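Local atomic coordinates of probable manganase-dependent inorganic pyrophosphatase (Clostridium perfringens, PDB entry 3L2B), a protein that probably hydrolyses inorganic pyrophosphate to phosphate, with a regulatory region that binds the inhibitor AMP and the activator diadenosine tetraphosphate. Residues Asp15-Glu23 with Ile41-Leu51; Lys209-Tyr220 with Lys228-Phe236. All coordinates share one frame; numbering follows the deposited sequence.

Contact 1: Asp15-Glu23 with Ile41-Leu51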
# COMPACT_ATOMS: atom_id res chain seq x y z
N ASP A 15 -6.01 -20.03 19.70
CA ASP A 15 -6.48 -19.91 18.33
C ASP A 15 -5.62 -20.79 17.45
O ASP A 15 -4.42 -20.56 17.29
CB ASP A 15 -6.40 -18.47 17.82
CG ASP A 15 -7.04 -17.48 18.76
OD1 ASP A 15 -8.16 -17.71 19.25
OD2 ASP A 15 -6.40 -16.44 19.01
N LYS A 16 -6.24 -21.82 16.89
CA LYS A 16 -5.58 -22.62 15.89
C LYS A 16 -5.64 -21.80 14.63
O LYS A 16 -6.72 -21.47 14.16
CB LYS A 16 -6.28 -23.97 15.69
CG LYS A 16 -6.40 -24.79 16.96
CD LYS A 16 -5.03 -25.18 17.54
CE LYS A 16 -5.17 -25.75 18.96
NZ LYS A 16 -6.40 -26.60 19.15
N ILE A 17 -4.49 -21.41 14.13
CA ILE A 17 -4.44 -20.69 12.86
C ILE A 17 -3.57 -21.50 11.96
O ILE A 17 -2.44 -21.82 12.33
CB ILE A 17 -3.76 -19.31 12.96
CG1 ILE A 17 -4.12 -18.56 14.24
CG2 ILE A 17 -4.07 -18.48 11.70
CD1 ILE A 17 -3.24 -17.34 14.43
N ALA A 18 -4.08 -21.84 10.79
CA ALA A 18 -3.25 -22.46 9.76
C ALA A 18 -2.26 -21.41 9.25
O ALA A 18 -2.68 -20.37 8.78
CB ALA A 18 -4.11 -23.01 8.60
N PRO A 19 -0.96 -21.67 9.39
CA PRO A 19 0.05 -20.67 8.97
C PRO A 19 0.22 -20.54 7.48
O PRO A 19 -0.08 -21.46 6.74
CB PRO A 19 1.35 -21.18 9.59
CG PRO A 19 1.10 -22.62 9.92
CD PRO A 19 -0.36 -22.84 10.05
N LEU A 20 0.70 -19.38 7.06
CA LEU A 20 1.04 -19.13 5.67
C LEU A 20 2.38 -19.75 5.29
O LEU A 20 3.35 -19.73 6.05
CB LEU A 20 1.12 -17.63 5.42
CG LEU A 20 -0.18 -16.86 5.62
CD1 LEU A 20 0.03 -15.40 5.37
CD2 LEU A 20 -1.29 -17.42 4.70
N ALA A 21 2.42 -20.28 4.07
CA ALA A 21 3.68 -20.66 3.43
C ALA A 21 4.42 -19.37 3.11
O ALA A 21 3.80 -18.35 2.89
CB ALA A 21 3.43 -21.46 2.14
N PRO A 22 5.76 -19.39 3.13
CA PRO A 22 6.52 -18.13 3.03
C PRO A 22 6.48 -17.43 1.66
O PRO A 22 6.78 -16.21 1.55
CB PRO A 22 7.96 -18.54 3.35
CG PRO A 22 8.03 -20.05 3.15
CD PRO A 22 6.62 -20.59 3.28
N GLU A 23 6.14 -18.20 0.64
CA GLU A 23 6.18 -17.74 -0.74
C GLU A 23 4.85 -17.13 -1.16
O GLU A 23 4.71 -16.55 -2.23
CB GLU A 23 6.57 -18.88 -1.70
CG GLU A 23 5.48 -19.95 -1.93
CD GLU A 23 5.54 -21.13 -0.95
OE1 GLU A 23 6.45 -21.20 -0.08
OE2 GLU A 23 4.64 -22.01 -1.07
N ILE A 41 -0.84 -13.13 11.35
CA ILE A 41 -0.88 -14.53 10.93
C ILE A 41 0.52 -15.08 10.82
O ILE A 41 1.41 -14.46 10.23
CB ILE A 41 -1.65 -14.71 9.61
CG1 ILE A 41 -1.92 -16.20 9.34
CG2 ILE A 41 -0.89 -14.07 8.47
CD1 ILE A 41 -2.70 -16.47 8.05
N PRO A 42 0.76 -16.24 11.43
CA PRO A 42 2.10 -16.83 11.40
C PRO A 42 2.51 -17.38 10.02
O PRO A 42 1.70 -17.82 9.22
CB PRO A 42 2.02 -17.94 12.45
CG PRO A 42 0.56 -18.30 12.50
CD PRO A 42 -0.20 -17.05 12.21
N VAL A 43 3.80 -17.28 9.76
CA VAL A 43 4.38 -17.82 8.55
C VAL A 43 5.29 -18.98 8.95
O VAL A 43 6.10 -18.87 9.88
CB VAL A 43 5.21 -16.76 7.82
CG1 VAL A 43 5.73 -17.31 6.50
CG2 VAL A 43 4.39 -15.45 7.63
N ALA A 44 5.13 -20.10 8.25
CA ALA A 44 5.86 -21.36 8.58
C ALA A 44 6.37 -22.09 7.36
O ALA A 44 5.75 -22.04 6.30
CB ALA A 44 4.96 -22.30 9.38
N ASP A 45 7.49 -22.78 7.53
CA ASP A 45 8.09 -23.58 6.45
C ASP A 45 7.34 -24.87 6.20
O ASP A 45 6.29 -25.13 6.77
CB ASP A 45 9.60 -23.84 6.69
CG ASP A 45 9.89 -24.82 7.81
OD1 ASP A 45 9.01 -25.58 8.26
OD2 ASP A 45 11.04 -24.80 8.27
N GLY A 46 7.91 -25.69 5.32
CA GLY A 46 7.24 -26.89 4.87
C GLY A 46 7.05 -27.92 5.96
O GLY A 46 6.15 -28.75 5.88
N ASN A 47 7.91 -27.87 6.98
CA ASN A 47 7.81 -28.78 8.13
C ASN A 47 7.01 -28.14 9.25
O ASN A 47 6.94 -28.64 10.39
CB ASN A 47 9.20 -29.17 8.62
CG ASN A 47 9.97 -29.93 7.58
OD1 ASN A 47 9.41 -30.77 6.88
ND2 ASN A 47 11.25 -29.61 7.42
N ASN A 48 6.41 -27.01 8.88
CA ASN A 48 5.51 -26.28 9.75
C ASN A 48 6.29 -25.75 10.94
O ASN A 48 5.77 -25.65 12.03
CB ASN A 48 4.35 -27.18 10.18
CG ASN A 48 3.14 -26.39 10.57
OD1 ASN A 48 2.66 -25.54 9.82
ND2 ASN A 48 2.60 -26.69 11.76
N HIS A 49 7.56 -25.45 10.72
CA HIS A 49 8.35 -24.68 11.67
C HIS A 49 8.09 -23.17 11.43
O HIS A 49 7.79 -22.76 10.31
CB HIS A 49 9.85 -25.02 11.55
CG HIS A 49 10.20 -26.40 12.05
ND1 HIS A 49 11.49 -26.76 12.40
CD2 HIS A 49 9.43 -27.49 12.28
CE1 HIS A 49 11.49 -28.01 12.84
NE2 HIS A 49 10.25 -28.47 12.78
N LEU A 50 8.18 -22.37 12.50
CA LEU A 50 7.88 -20.93 12.44
C LEU A 50 9.00 -20.15 11.75
O LEU A 50 10.16 -20.24 12.10
CB LEU A 50 7.61 -20.35 13.85
CG LEU A 50 7.03 -18.91 13.95
CD1 LEU A 50 5.66 -18.75 13.28
CD2 LEU A 50 6.96 -18.49 15.41
N LEU A 51 8.65 -19.40 10.73
CA LEU A 51 9.64 -18.53 10.09
C LEU A 51 9.46 -17.06 10.50
O LEU A 51 10.41 -16.30 10.57
CB LEU A 51 9.56 -18.64 8.58
CG LEU A 51 10.02 -19.94 7.94
CD1 LEU A 51 9.74 -19.83 6.43
CD2 LEU A 51 11.52 -20.27 8.22
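Leu20 of Asp15-Glu23 is joined to Ile41-Leu51 through both its backbone and its side chain. Leu20 N donates to Pro42 O at 2.8 Å. Leu20 O accepts Ala44 N at 2.9 Å, and this bond is nearly straight (169° at the hydrogen). The two chains run in the same direction here and form a single beta bridge, Leu20 with Val43. The Leu20 side chain can be followed outward. CB lies beside Pro42 O. Leu20 CG, set anti to its own carbonyl carbon (chi1 -64°), comes within 3.5 Å of Ile41 CD1. Leu20 CD1 presses on Ile41 CG2 at 3.5 Å, tighter than usual for two carbons. Leu20 CD2 lies 3.8 Å from Ile41 CD1. The two side chains cross at about a right angle, and both also pack on Ile32 of helix 26-35. This fits the CBS fold. An extended chain leads into helix 26-35, and strand 40-44 then runs parallel to that chain, in the manner of a beta-alpha-beta crossover, and pairs with strand 50-55 in a hairpin. Three prolines take part in the contact. Pro19 lays its CB against Ala44 CB at 3.8 Å, and its CG meets Asn48 OD1. Pro22 sits at the far end, with CG on Leu51 CD1 at 3.7 Å and CB near Val43 CG1. At the end away from Pro22, Ile17 CD1 packs against Pro42 CD and Ile17 CG2 against Ile41 CG1. The hairpin closes through a type I turn from Asp45 to Asn48, where Asp45 OD1 accepts His49 N from above the carboxylate plane.

Contact 2: Lys209-Tyr220 with Lys228-Phe236. With B4P (bis(adenosine)-5'-tetraphosphate), chain C.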
# COMPACT_ATOMS: atom_id res chain seq x y z
N LYS A 209 3.31 -14.88 31.43
CA LYS A 209 2.68 -13.63 31.92
C LYS A 209 3.71 -12.49 32.01
O LYS A 209 3.39 -11.32 31.75
CB LYS A 209 1.99 -13.81 33.29
CG LYS A 209 0.71 -14.66 33.29
CD LYS A 209 -0.27 -14.22 34.38
CE LYS A 209 -1.28 -15.33 34.73
NZ LYS A 209 -2.45 -14.81 35.52
N VAL A 210 4.94 -12.85 32.37
CA VAL A 210 6.04 -11.88 32.48
C VAL A 210 6.40 -11.40 31.07
O VAL A 210 6.32 -10.20 30.75
CB VAL A 210 7.31 -12.50 33.17
CG1 VAL A 210 8.48 -11.52 33.16
CG2 VAL A 210 6.99 -12.94 34.60
N THR A 211 6.76 -12.37 30.23
CA THR A 211 7.11 -12.13 28.82
C THR A 211 6.11 -11.22 28.12
O THR A 211 6.49 -10.35 27.32
CB THR A 211 7.19 -13.46 28.02
OG1 THR A 211 7.93 -14.44 28.77
CG2 THR A 211 7.87 -13.23 26.68
N MET A 212 4.83 -11.43 28.42
CA MET A 212 3.74 -10.63 27.85
C MET A 212 3.72 -9.20 28.38
O MET A 212 3.27 -8.28 27.69
CB MET A 212 2.37 -11.29 28.09
CG MET A 212 2.06 -12.43 27.16
SD MET A 212 0.39 -13.03 27.41
CE MET A 212 0.18 -14.09 25.98
N SER A 213 4.18 -9.02 29.61
CA SER A 213 4.25 -7.69 30.23
C SER A 213 5.47 -6.91 29.73
O SER A 213 5.44 -5.68 29.63
CB SER A 213 4.29 -7.77 31.75
OG SER A 213 4.46 -6.48 32.28
N GLU A 214 6.53 -7.64 29.41
CA GLU A 214 7.76 -7.05 28.85
C GLU A 214 7.57 -6.49 27.43
O GLU A 214 8.32 -5.61 27.01
CB GLU A 214 8.91 -8.06 28.86
CG GLU A 214 9.40 -8.46 30.27
CD GLU A 214 10.58 -9.44 30.26
OE1 GLU A 214 10.79 -10.13 31.29
OE2 GLU A 214 11.30 -9.51 29.24
N THR A 215 6.57 -7.01 26.70
CA THR A 215 6.42 -6.74 25.26
C THR A 215 5.04 -6.21 24.80
O THR A 215 4.93 -5.67 23.70
CB THR A 215 6.76 -8.01 24.43
OG1 THR A 215 5.87 -9.08 24.77
CG2 THR A 215 8.21 -8.46 24.66
N ARG A 216 4.01 -6.41 25.59
CA ARG A 216 2.66 -5.86 25.29
C ARG A 216 2.10 -6.03 23.85
O ARG A 216 1.29 -5.23 23.40
CB ARG A 216 2.59 -4.38 25.69
CG ARG A 216 2.52 -4.11 27.20
CD ARG A 216 2.39 -2.61 27.48
NE ARG A 216 2.32 -2.29 28.91
CZ ARG A 216 2.14 -1.06 29.40
NH1 ARG A 216 1.99 -0.02 28.58
NH2 ARG A 216 2.10 -0.87 30.71
N TYR A 217 2.51 -7.08 23.14
CA TYR A 217 1.79 -7.47 21.90
C TYR A 217 0.48 -8.08 22.31
O TYR A 217 0.35 -8.62 23.40
CB TYR A 217 2.57 -8.45 21.03
CG TYR A 217 3.91 -7.93 20.58
CD1 TYR A 217 4.00 -6.78 19.79
CD2 TYR A 217 5.08 -8.57 20.94
CE1 TYR A 217 5.25 -6.29 19.37
CE2 TYR A 217 6.31 -8.09 20.54
CZ TYR A 217 6.40 -6.95 19.77
OH TYR A 217 7.64 -6.51 19.37
N SER A 218 -0.49 -8.03 21.41
CA SER A 218 -1.82 -8.53 21.74
C SER A 218 -1.97 -10.06 21.49
O SER A 218 -2.79 -10.71 22.11
CB SER A 218 -2.88 -7.72 20.99
OG SER A 218 -2.98 -8.15 19.66
N ASN A 219 -1.13 -10.62 20.63
CA ASN A 219 -1.16 -12.06 20.33
C ASN A 219 0.24 -12.64 20.09
O ASN A 219 1.14 -11.97 19.55
CB ASN A 219 -2.03 -12.36 19.10
CG ASN A 219 -3.48 -12.04 19.32
OD1 ASN A 219 -4.18 -12.69 20.12
ND2 ASN A 219 -3.97 -11.01 18.61
N TYR A 220 0.42 -13.89 20.50
CA TYR A 220 1.70 -14.58 20.43
C TYR A 220 1.62 -15.97 19.76
O TYR A 220 0.80 -16.81 20.12
CB TYR A 220 2.30 -14.71 21.83
CG TYR A 220 2.58 -13.39 22.51
CD1 TYR A 220 3.86 -12.86 22.56
CD2 TYR A 220 1.55 -12.67 23.12
CE1 TYR A 220 4.11 -11.66 23.19
CE2 TYR A 220 1.78 -11.46 23.74
CZ TYR A 220 3.06 -10.95 23.78
OH TYR A 220 3.28 -9.74 24.39
N LYS A 228 6.93 -27.11 15.88
CA LYS A 228 5.87 -26.86 14.89
C LYS A 228 4.95 -25.75 15.41
O LYS A 228 4.69 -25.65 16.61
CB LYS A 228 5.01 -28.11 14.60
CG LYS A 228 5.74 -29.47 14.40
CD LYS A 228 4.79 -30.64 14.84
CE LYS A 228 5.52 -31.76 15.61
NZ LYS A 228 4.65 -32.43 16.63
N VAL A 229 4.45 -24.93 14.50
CA VAL A 229 3.50 -23.88 14.86
C VAL A 229 2.18 -24.54 15.16
O VAL A 229 1.60 -25.19 14.30
CB VAL A 229 3.30 -22.85 13.72
CG1 VAL A 229 2.12 -21.94 14.03
CG2 VAL A 229 4.55 -22.05 13.52
N VAL A 230 1.71 -24.35 16.39
CA VAL A 230 0.52 -25.02 16.87
C VAL A 230 -0.66 -24.08 17.01
O VAL A 230 -1.75 -24.51 17.37
CB VAL A 230 0.79 -25.73 18.22
CG1 VAL A 230 -0.40 -25.63 19.13
CG2 VAL A 230 1.18 -27.20 17.96
N GLY A 231 -0.43 -22.80 16.73
CA GLY A 231 -1.46 -21.78 16.83
C GLY A 231 -1.01 -20.43 17.39
O GLY A 231 0.11 -19.99 17.23
N SER A 232 -1.94 -19.79 18.08
CA SER A 232 -1.73 -18.45 18.60
C SER A 232 -2.52 -18.28 19.88
O SER A 232 -3.63 -18.81 20.02
CB SER A 232 -2.13 -17.43 17.55
OG SER A 232 -2.23 -16.13 18.09
N ILE A 233 -1.92 -17.58 20.82
CA ILE A 233 -2.59 -17.27 22.09
C ILE A 233 -2.70 -15.74 22.26
O ILE A 233 -1.80 -15.00 21.90
CB ILE A 233 -1.86 -17.95 23.30
CG1 ILE A 233 -2.66 -17.73 24.56
CG2 ILE A 233 -0.47 -17.41 23.51
CD1 ILE A 233 -2.41 -18.80 25.64
N ALA A 234 -3.82 -15.30 22.82
CA ALA A 234 -4.05 -13.88 23.13
C ALA A 234 -3.41 -13.48 24.46
O ALA A 234 -3.29 -14.28 25.39
CB ALA A 234 -5.55 -13.55 23.15
N ARG A 235 -2.99 -12.22 24.51
CA ARG A 235 -2.45 -11.62 25.74
C ARG A 235 -3.53 -11.68 26.79
O ARG A 235 -4.67 -11.31 26.53
CB ARG A 235 -2.02 -10.17 25.48
CG ARG A 235 -1.39 -9.43 26.67
CD ARG A 235 -0.51 -8.24 26.20
NE ARG A 235 -0.65 -7.06 27.05
CZ ARG A 235 -0.04 -6.89 28.22
NH1 ARG A 235 0.78 -7.82 28.71
NH2 ARG A 235 -0.25 -5.78 28.92
N PHE A 236 -3.20 -12.17 27.97
CA PHE A 236 -4.24 -12.44 28.98
C PHE A 236 -4.87 -11.16 29.50
O PHE A 236 -5.99 -11.20 30.01
CB PHE A 236 -3.72 -13.25 30.16
CG PHE A 236 -2.92 -14.44 29.76
CD1 PHE A 236 -3.39 -15.31 28.78
CD2 PHE A 236 -1.68 -14.68 30.33
CE1 PHE A 236 -2.64 -16.39 28.40
CE2 PHE A 236 -0.92 -15.76 29.94
CZ PHE A 236 -1.40 -16.62 28.98
PA B4P C . 0.34 -5.32 18.54
O1A B4P C . 0.87 -4.40 19.56
O2A B4P C . 0.08 -6.81 19.06
O3A B4P C . -0.93 -4.59 17.93
PB B4P C . -2.15 -5.22 17.12
O1B B4P C . -3.02 -6.02 18.01
O2B B4P C . -1.64 -5.99 15.83
O3B B4P C . -2.86 -3.85 16.67
PG B4P C . -3.95 -3.10 17.58
O1G B4P C . -3.48 -3.12 18.98
O2G B4P C . -4.34 -1.68 17.00
O3G B4P C . -5.27 -3.98 17.37
PD B4P C . -6.67 -3.47 17.97
O1D B4P C . -7.53 -4.63 18.27
O2D B4P C . -6.42 -2.51 19.23
O5E B4P C . 1.45 -5.43 17.40
C5E B4P C . 1.68 -4.33 16.52
C4E B4P C . 2.59 -4.82 15.41
O4E B4P C . 3.74 -5.44 15.97
C3E B4P C . 1.91 -5.90 14.59
O3E B4P C . 1.39 -5.33 13.42
C2E B4P C . 2.98 -6.92 14.31
O2E B4P C . 3.63 -6.64 13.08
C1E B4P C . 3.98 -6.76 15.42
N9A B4P C . 3.78 -7.90 16.36
C8A B4P C . 2.59 -8.34 16.84
N7A B4P C . 2.76 -9.42 17.66
C5A B4P C . 4.07 -9.68 17.72
C6A B4P C . 4.93 -10.66 18.38
N6A B4P C . 4.42 -11.59 19.19
N1A B4P C . 6.27 -10.61 18.16
C2A B4P C . 6.80 -9.67 17.36
N3A B4P C . 6.07 -8.75 16.72
C4A B4P C . 4.73 -8.69 16.84
O5F B4P C . -7.24 -2.64 16.75
C5F B4P C . -7.45 -3.30 15.51
C4F B4P C . -7.96 -2.29 14.52
O4F B4P C . -9.25 -1.84 14.94
C3F B4P C . -7.04 -1.08 14.47
O3F B4P C . -6.17 -1.16 13.34
C2F B4P C . -8.00 0.09 14.35
O2F B4P C . -8.18 0.32 12.96
C1F B4P C . -9.30 -0.41 14.99
N9B B4P C . -9.36 0.15 16.35
C8B B4P C . -8.35 0.27 17.24
N7B B4P C . -8.78 0.88 18.37
C5B B4P C . -10.07 1.17 18.22
C6B B4P C . -11.12 1.82 19.03
N6B B4P C . -10.85 2.28 20.27
N1B B4P C . -12.34 1.93 18.50
C2B B4P C . -12.63 1.48 17.28
N3B B4P C . -11.73 0.89 16.47
C4B B4P C . -10.45 0.71 16.89
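An arginine chain lies on an arginine: Arg216 CG sits over one face of the Arg235 guanidinium, toward its rim, 3.7 Å from Arg235 NH2. The chains cross obliquely with their guanidinium planes 35° apart. Arg216 NE is 4.3 Å from Arg235 NH2, so two like charges lie close without touching. The Arg235 chain leaves with CG anti to the backbone N and bends at chi3 (140°). This brings NH1 close to Met212 O, but the angle is too poor for a hydrogen bond, and Met212 O already accepts Arg216 N. On the helix, Met212 sends an extended chain across. Met212 SD lies 4.1 Å from the centroid of the Phe236 ring, 18° off the normal, a Met-aromatic contact over the face. Lys209 CG meets the same ring at its edge. Next to it, strands 219-223 and 229-234 form an antiparallel hairpin of the CBS domain. Tyr220 and Ile233 are a hydrogen-bonded pair: Tyr220 N gives to Ile233 O at 2.8 Å, and Ile233 N gives to Tyr220 O at 2.9 Å. Asn219 and Ala234 are the adjacent non-hydrogen-bonded pair. Arg235 N donates to Ser218 O. Tyr220 OH donates to Thr215 OG1, which donates to Thr211 O, so Tyr220 of the strand is tied to the last part of helix 205-215. The link between helix and strand also holds the nucleotide. One face of the Tyr217 ring meets an adenine, with Tyr217 CD2 3.3 Å from C6A of the ligand, while Thr215 O lies over the centre of the opposite face. Ser218 N gives an almost straight bond to phosphate oxygen O2A of the ligand at 2.7 Å, and Ser218 OG donates to the ligand's O1B. Asn219 O accepts the adenine N6A weakly.

In the fold
Contact 1 (15-23 with 41-51) and contact 2 (209-220 with 228-236) lie in the two CBS ranges, their centres about 16 Å apart. Both are partly buried, but contact 1 is nearer the centre of the chain, and contact 2 has more exposed residues. Contact 1 is mostly proline and aliphatic, and the side chain of Pro42 is about 10 Å from the bound ligand. Contact 2 has arginines, aromatic rings and a sulfur, and it supplies part of the nucleotide pocket. The two share a border on strand 229-234. Asp15 N meets Ser232 O, Asn48 O meets Val229 N, and Ile17 CD1 packs on Ser232 CB.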